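Long-range contact in putative trimethylamine methyltransferase (Rhizobium meliloti, PDB 4YYC), which probably acts as a methyltransferase, moving methyl groups from one molecule to another: residues P353-P366 with T386-G398. Residues are numbered along the deposited sequence; the frame is centred on the assembly and turned at random.
Sequences PFRTGGSLCGSKVP and TNFVLHAAGWLEG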
ATOM      1  N   PRO A 353      10.871  11.282  17.842  1.00 16.58           N
ATOM      2  CA  PRO A 353      10.136  11.278  16.573  1.00 15.90           C
ATOM      3  C   PRO A 353      10.864  10.480  15.481  1.00 15.70           C
ATOM      4  O   PRO A 353      12.081  10.401  15.487  1.00 15.67           O
ATOM      5  CB  PRO A 353      10.051  12.769  16.199  1.00 16.20           C
ATOM      6  CG  PRO A 353      10.360  13.497  17.438  1.00 16.70           C
ATOM      7  CD  PRO A 353      11.310  12.634  18.223  1.00 16.92           C
ATOM      8  N   PHE A 354      10.096   9.874  14.581  1.00 15.09           N
ATOM      9  CA  PHE A 354      10.581   8.853  13.666  1.00 14.95           C
ATOM     10  C   PHE A 354      10.474   9.352  12.212  1.00 14.68           C
ATOM     11  O   PHE A 354       9.463   9.923  11.814  1.00 14.42           O
ATOM     12  CB  PHE A 354       9.720   7.586  13.873  1.00 15.09           C
ATOM     13  CG  PHE A 354      10.091   6.468  12.987  1.00 14.84           C
ATOM     14  CD1 PHE A 354      11.349   5.928  13.022  1.00 14.81           C
ATOM     15  CD2 PHE A 354       9.158   5.948  12.114  1.00 14.70           C
ATOM     16  CE1 PHE A 354      11.702   4.881  12.176  1.00 14.69           C
ATOM     17  CE2 PHE A 354       9.487   4.917  11.264  1.00 14.50           C
ATOM     18  CZ  PHE A 354      10.763   4.359  11.311  1.00 14.49           C
ATOM     19  N   ARG A 355      11.521   9.071  11.435  1.00 14.35           N
ATOM     20  CA  ARG A 355      11.574   9.342  10.000  1.00 14.36           C
ATOM     21  C   ARG A 355      11.948   8.056   9.285  1.00 14.23           C
ATOM     22  O   ARG A 355      12.854   7.346   9.686  1.00 14.37           O
ATOM     23  CB  ARG A 355      12.649  10.404   9.675  1.00 14.48           C
ATOM     24  CG  ARG A 355      12.998  10.579   8.193  1.00 14.42           C
ATOM     25  CD  ARG A 355      14.221   9.780   7.795  1.00 14.70           C
ATOM     26  NE  ARG A 355      14.290   9.531   6.370  1.00 14.73           N
ATOM     27  CZ  ARG A 355      15.411   9.393   5.673  1.00 14.61           C
ATOM     28  NH1 ARG A 355      16.610   9.625   6.187  1.00 15.23           N
ATOM     29  NH2 ARG A 355      15.324   9.060   4.398  1.00 14.63           N
ATOM     30  N   THR A 356      11.210   7.739   8.230  1.00 13.89           N
ATOM     31  CA  THR A 356      11.504   6.618   7.331  1.00 14.17           C
ATOM     32  C   THR A 356      10.611   6.775   6.092  1.00 13.84           C
ATOM     33  O   THR A 356       9.821   7.686   5.988  1.00 13.51           O
ATOM     34  CB  THR A 356      11.265   5.199   7.950  1.00 14.69           C
ATOM     35  OG1 THR A 356      11.980   4.208   7.172  1.00 15.99           O
ATOM     36  CG2 THR A 356       9.802   4.817   7.979  1.00 14.71           C
ATOM     37  N   GLY A 357      10.800   5.885   5.145  1.00 13.76           N
ATOM     38  CA  GLY A 357       9.846   5.736   4.048  1.00 13.52           C
ATOM     39  C   GLY A 357       9.812   6.826   3.034  1.00 13.70           C
ATOM     40  O   GLY A 357      10.844   7.444   2.707  1.00 14.10           O
ATOM     41  N   GLY A 358       8.615   7.110   2.574  1.00 12.96           N
ATOM     42  CA  GLY A 358       8.424   8.008   1.443  1.00 12.79           C
ATOM     43  C   GLY A 358       7.953   7.264   0.209  1.00 12.86           C
ATOM     44  O   GLY A 358       7.490   6.138   0.289  1.00 13.19           O
ATOM     45  N   SER A 359       7.914   7.964  -0.912  1.00 12.66           N
ATOM     46  CA  SER A 359       7.478   7.408  -2.207  1.00 12.56           C
ATOM     47  C   SER A 359       8.717   6.946  -2.977  1.00 12.72           C
ATOM     48  O   SER A 359       9.188   7.603  -3.938  1.00 12.60           O
ATOM     49  CB  SER A 359       6.645   8.448  -2.969  1.00 12.87           C
ATOM     50  OG  SER A 359       5.441   8.759  -2.247  1.00 13.32           O
ATOM     51  N   LEU A 360       9.314   5.854  -2.507  1.00 12.63           N
ATOM     52  CA  LEU A 360      10.619   5.399  -3.019  1.00 13.14           C
ATOM     53  C   LEU A 360      10.502   4.336  -4.075  1.00 13.24           C
ATOM     54  O   LEU A 360       9.609   3.474  -3.980  1.00 13.37           O
ATOM     55  CB  LEU A 360      11.422   4.789  -1.825  1.00 13.48           C
ATOM     56  CG  LEU A 360      11.685   5.705  -0.619  1.00 13.84           C
ATOM     57  CD1 LEU A 360      12.474   4.981   0.449  1.00 14.55           C
ATOM     58  CD2 LEU A 360      12.337   7.016  -1.036  1.00 13.84           C
ATOM     59  N   CYS A 361      11.405   4.337  -5.034  1.00 13.09           N
ATOM     60  CA  CYS A 361      11.433   3.367  -6.108  1.00 13.82           C
ATOM     61  C   CYS A 361      12.762   3.340  -6.841  1.00 13.53           C
ATOM     62  O   CYS A 361      13.613   4.260  -6.708  1.00 14.07           O
ATOM     63  CB  CYS A 361      10.314   3.657  -7.102  1.00 14.21           C
ATOM     64  SG  CYS A 361      10.509   5.244  -7.990  1.00 17.25           S
ATOM     65  N   GLY A 362      12.945   2.295  -7.629  1.00 13.16           N
ATOM     66  CA  GLY A 362      14.140   2.095  -8.419  1.00 13.44           C
ATOM     67  C   GLY A 362      13.909   2.204  -9.912  1.00 13.23           C
ATOM     68  O   GLY A 362      14.856   2.127 -10.699  1.00 14.58           O
ATOM     69  N   SER A 363      12.665   2.335 -10.342  1.00 13.11           N
ATOM     70  CA  SER A 363      12.393   2.475 -11.754  1.00 12.84           C
ATOM     71  C   SER A 363      12.981   3.708 -12.380  1.00 12.93           C
ATOM     72  O   SER A 363      13.218   4.697 -11.719  1.00 12.85           O
ATOM     73  CB  SER A 363      10.871   2.534 -11.965  1.00 12.67           C
ATOM     74  OG  SER A 363      10.562   2.341 -13.319  1.00 12.64           O
ATOM     75  N   LYS A 364      13.249   3.646 -13.688  1.00 12.94           N
ATOM     76  CA  LYS A 364      13.788   4.779 -14.430  1.00 13.36           C
ATOM     77  C   LYS A 364      12.717   5.732 -14.948  1.00 13.66           C
ATOM     78  O   LYS A 364      13.030   6.825 -15.423  1.00 15.12           O
ATOM     79  CB  LYS A 364      14.676   4.286 -15.582  1.00 13.50           C
ATOM     80  CG  LYS A 364      16.127   4.005 -15.173  1.00 14.01           C
ATOM     81  CD  LYS A 364      16.374   3.058 -14.038  1.00 14.36           C
ATOM     82  CE  LYS A 364      15.934   1.661 -14.344  1.00 14.60           C
ATOM     83  NZ  LYS A 364      16.169   0.773 -13.178  1.00 15.11           N
ATOM     84  N   VAL A 365      11.463   5.274 -14.894  1.00 13.35           N
ATOM     85  CA  VAL A 365      10.346   6.014 -15.477  1.00 13.36           C
ATOM     86  C   VAL A 365       9.176   5.945 -14.490  1.00 13.02           C
ATOM     87  O   VAL A 365       9.125   5.018 -13.685  1.00 12.45           O
ATOM     88  CB  VAL A 365       9.926   5.447 -16.848  1.00 14.04           C
ATOM     89  CG1 VAL A 365      10.909   5.898 -17.901  1.00 14.61           C
ATOM     90  CG2 VAL A 365       9.817   3.935 -16.823  1.00 13.82           C
ATOM     91  N   PRO A 366       8.257   6.908 -14.546  1.00 13.14           N
ATOM     92  CA  PRO A 366       7.111   6.933 -13.623  1.00 13.18           C
ATOM     93  C   PRO A 366       6.035   5.901 -14.075  1.00 13.26           C
ATOM     94  O   PRO A 366       4.884   6.277 -14.311  1.00 14.01           O
ATOM     95  CB  PRO A 366       6.635   8.398 -13.729  1.00 13.77           C
ATOM     96  CG  PRO A 366       6.982   8.779 -15.088  1.00 14.20           C
ATOM     97  CD  PRO A 366       8.272   8.071 -15.434  1.00 13.86           C
ATOM     98  N   THR A 386       4.745   7.280  10.806  1.00 14.17           N
ATOM     99  CA  THR A 386       5.995   8.008  10.591  1.00 13.92           C
ATOM    100  C   THR A 386       5.750   9.502  10.861  1.00 14.19           C
ATOM    101  O   THR A 386       4.817  10.092  10.332  1.00 14.27           O
ATOM    102  CB  THR A 386       6.537   7.755   9.166  1.00 13.91           C
ATOM    103  OG1 THR A 386       6.662   6.357   8.955  1.00 13.93           O
ATOM    104  CG2 THR A 386       7.886   8.396   8.936  1.00 13.85           C
ATOM    105  N   ASN A 387       6.653  10.157  11.596  1.00 13.85           N
ATOM    106  CA  ASN A 387       6.490  11.561  11.931  1.00 14.27           C
ATOM    107  C   ASN A 387       7.032  12.493  10.861  1.00 14.14           C
ATOM    108  O   ASN A 387       6.439  13.527  10.598  1.00 14.49           O
ATOM    109  CB  ASN A 387       7.187  11.879  13.264  1.00 14.64           C
ATOM    110  CG  ASN A 387       6.573  11.149  14.438  1.00 15.05           C
ATOM    111  OD1 ASN A 387       7.257  10.402  15.124  1.00 15.17           O
ATOM    112  ND2 ASN A 387       5.297  11.362  14.675  1.00 15.37           N
ATOM    113  N   PHE A 388       8.150  12.153  10.233  1.00 13.76           N
ATOM    114  CA  PHE A 388       8.768  13.004   9.243  1.00 13.77           C
ATOM    115  C   PHE A 388       9.111  12.147   8.052  1.00 13.34           C
ATOM    116  O   PHE A 388       9.805  11.143   8.202  1.00 13.64           O
ATOM    117  CB  PHE A 388      10.007  13.699   9.802  1.00 14.16           C
ATOM    118  CG  PHE A 388      10.738  14.490   8.790  1.00 14.38           C
ATOM    119  CD1 PHE A 388      10.088  15.504   8.102  1.00 14.61           C
ATOM    120  CD2 PHE A 388      12.085  14.235   8.500  1.00 14.54           C
ATOM    121  CE1 PHE A 388      10.746  16.240   7.151  1.00 14.93           C
ATOM    122  CE2 PHE A 388      12.747  14.960   7.506  1.00 14.68           C
ATOM    123  CZ  PHE A 388      12.070  15.964   6.836  1.00 14.79           C
ATOM    124  N   VAL A 389       8.572  12.511   6.907  1.00 12.98           N
ATOM    125  CA  VAL A 389       8.747  11.738   5.712  1.00 12.87           C
ATOM    126  C   VAL A 389       9.549  12.539   4.706  1.00 12.83           C
ATOM    127  O   VAL A 389       9.013  13.340   3.899  1.00 12.92           O
ATOM    128  CB  VAL A 389       7.380  11.330   5.116  1.00 12.83           C
ATOM    129  CG1 VAL A 389       7.582  10.359   3.967  1.00 12.73           C
ATOM    130  CG2 VAL A 389       6.447  10.739   6.157  1.00 13.11           C
ATOM    131  N   LEU A 390      10.843  12.264   4.683  1.00 13.01           N
ATOM    132  CA  LEU A 390      11.679  12.715   3.592  1.00 13.30           C
ATOM    133  C   LEU A 390      11.351  11.905   2.360  1.00 12.71           C
ATOM    134  O   LEU A 390      10.934  10.746   2.450  1.00 12.65           O
ATOM    135  CB  LEU A 390      13.149  12.531   3.983  1.00 13.54           C
ATOM    136  CG  LEU A 390      14.166  13.333   3.154  1.00 13.94           C
ATOM    137  CD1 LEU A 390      13.868  14.812   3.212  1.00 14.18           C
ATOM    138  CD2 LEU A 390      15.560  12.973   3.694  1.00 14.08           C
ATOM    139  N   HIS A 391      11.488  12.497   1.171  1.00 12.33           N
ATOM    140  CA  HIS A 391      11.264  11.791  -0.087  1.00 12.29           C
ATOM    141  C   HIS A 391       9.799  11.396  -0.282  1.00 12.01           C
ATOM    142  O   HIS A 391       9.484  10.383  -0.909  1.00 12.32           O
ATOM    143  CB  HIS A 391      12.112  10.553  -0.309  1.00 12.25           C
ATOM    144  CG  HIS A 391      13.539  10.663   0.142  1.00 12.55           C
ATOM    145  ND1 HIS A 391      14.456  11.509  -0.433  1.00 12.81           N
ATOM    146  CD2 HIS A 391      14.218   9.946   1.053  1.00 12.66           C
ATOM    147  CE1 HIS A 391      15.628  11.340   0.128  1.00 12.69           C
ATOM    148  NE2 HIS A 391      15.520  10.389   1.033  1.00 12.68           N
ATOM    149  N   ALA A 392       8.889  12.189   0.255  1.00 11.92           N
ATOM    150  CA  ALA A 392       7.468  11.863   0.075  1.00 11.88           C
ATOM    151  C   ALA A 392       6.970  11.997  -1.344  1.00 12.00           C
ATOM    152  O   ALA A 392       5.987  11.346  -1.713  1.00 12.36           O
ATOM    153  CB  ALA A 392       6.632  12.730   1.016  1.00 12.02           C
ATOM    154  N   ALA A 393       7.627  12.811  -2.160  1.00 12.01           N
ATOM    155  CA  ALA A 393       7.286  12.974  -3.591  1.00 12.12           C
ATOM    156  C   ALA A 393       8.463  13.340  -4.412  1.00 12.39           C
ATOM    157  O   ALA A 393       9.298  14.185  -3.985  1.00 12.71           O
ATOM    158  CB  ALA A 393       6.204  13.991  -3.798  1.00 12.38           C
ATOM    159  N   GLY A 394       8.531  12.794  -5.599  1.00 12.51           N
ATOM    160  CA  GLY A 394       9.523  13.192  -6.590  1.00 12.90           C
ATOM    161  C   GLY A 394      10.689  12.260  -6.868  1.00 12.81           C
ATOM    162  O   GLY A 394      11.376  12.441  -7.898  1.00 13.55           O
ATOM    163  N   TRP A 395      10.977  11.313  -5.971  1.00 12.71           N
ATOM    164  CA  TRP A 395      12.103  10.389  -6.151  1.00 13.24           C
ATOM    165  C   TRP A 395      11.879   9.403  -7.287  1.00 13.30           C
ATOM    166  O   TRP A 395      10.841   8.713  -7.344  1.00 13.20           O
ATOM    167  CB  TRP A 395      12.268   9.625  -4.844  1.00 13.54           C
ATOM    168  CG  TRP A 395      13.193   8.478  -4.749  1.00 13.46           C
ATOM    169  CD1 TRP A 395      13.127   7.274  -5.404  1.00 13.59           C
ATOM    170  CD2 TRP A 395      14.298   8.361  -3.841  1.00 13.62           C
ATOM    171  NE1 TRP A 395      14.094   6.407  -4.914  1.00 13.50           N
ATOM    172  CE2 TRP A 395      14.827   7.056  -3.971  1.00 13.54           C
ATOM    173  CE3 TRP A 395      14.912   9.245  -2.934  1.00 14.23           C
ATOM    174  CZ2 TRP A 395      15.919   6.634  -3.239  1.00 13.77           C
ATOM    175  CZ3 TRP A 395      15.969   8.802  -2.223  1.00 14.45           C
ATOM    176  CH2 TRP A 395      16.477   7.527  -2.393  1.00 14.53           C
ATOM    177  N   LEU A 396      12.898   9.246  -8.119  1.00 13.41           N
ATOM    178  CA  LEU A 396      12.904   8.245  -9.145  1.00 13.61           C
ATOM    179  C   LEU A 396      14.332   7.708  -9.250  1.00 13.76           C
ATOM    180  O   LEU A 396      15.307   8.328  -8.782  1.00 13.34           O
ATOM    181  CB  LEU A 396      12.428   8.921 -10.476  1.00 14.32           C
ATOM    182  CG  LEU A 396      11.950   8.044 -11.603  1.00 14.93           C
ATOM    183  CD1 LEU A 396      10.768   7.174 -11.202  1.00 15.43           C
ATOM    184  CD2 LEU A 396      11.541   8.934 -12.765  1.00 14.95           C
ATOM    185  N   GLU A 397      14.475   6.548  -9.870  1.00 14.04           N
ATOM    186  CA  GLU A 397      15.743   6.006 -10.262  1.00 14.73           C
ATOM    187  C   GLU A 397      16.646   5.843  -9.046  1.00 14.59           C
ATOM    188  O   GLU A 397      17.821   6.192  -9.056  1.00 14.96           O
ATOM    189  CB  GLU A 397      16.388   6.858 -11.393  1.00 15.45           C
ATOM    190  CG  GLU A 397      17.413   6.090 -12.173  1.00 16.45           C
ATOM    191  CD  GLU A 397      18.180   6.972 -13.122  1.00 16.85           C
ATOM    192  OE1 GLU A 397      17.566   7.567 -14.057  1.00 17.95           O
ATOM    193  OE2 GLU A 397      19.393   7.131 -12.921  1.00 18.18           O
ATOM    194  N   GLY A 398      16.094   5.318  -7.957  1.00 13.91           N
ATOM    195  CA  GLY A 398      16.893   4.971  -6.827  1.00 14.41           C
ATOM    196  C   GLY A 398      17.521   6.145  -6.122  1.00 14.76           C
ATOM    197  O   GLY A 398      18.506   5.974  -5.362  1.00 16.10           O
TER
HETATM  198  O   HOH W   1      11.671   9.518   4.914  1.00 13.86           O
HETATM  199  O   HOH W   2       9.310  10.453  -3.733  1.00 16.66           O
HETATM  200  O   HOH W   3      15.437   8.204 -15.622  1.00 18.92           O
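From Phe354 with Asn387 to Gly362 with Gly398 the two backbones run side by side in the same direction, joined by scattered hydrogen bonds. They link two sheets: strand 354-355 lies parallel to strand 313-322, while Asn387 and Val389 are backbone-bonded to Val136 of strand 134-137. At one end Phe354 O takes both Asn387 N and Phe388 N, while Asn387 OD1 receives Phe354 N on a lone pair at 2.9 Å. In the middle, Ser359 N bonds to His391 O, and Ser359 OG reaches Ala392 O at 2.7 Å from above its carbonyl plane. Trp395, its CG anti to the backbone N (chi1 171°), turns one indole face to Leu360, whose CD2 makes a CH-pi contact 3.8 Å from the six-membered ring's centroid. In the ring plane, Trp395 NE1 donates to Cys361 O at 2.8 Å, an acceptor shared with Gly398 N. A phenylalanine in place of Trp395 would probably leave Cys361 O with one protein donor fewer and Leu360 with less ring to cover. Trp395 CZ3 and Leu390 CG cover opposite faces of the His391 imidazole. Arg355 NH2 and His391 NE2 each bond an unidentified ligand, probably from the crystallisation liquor, which suggests a pocket where guanidinium and imidazole can together hold a polar group.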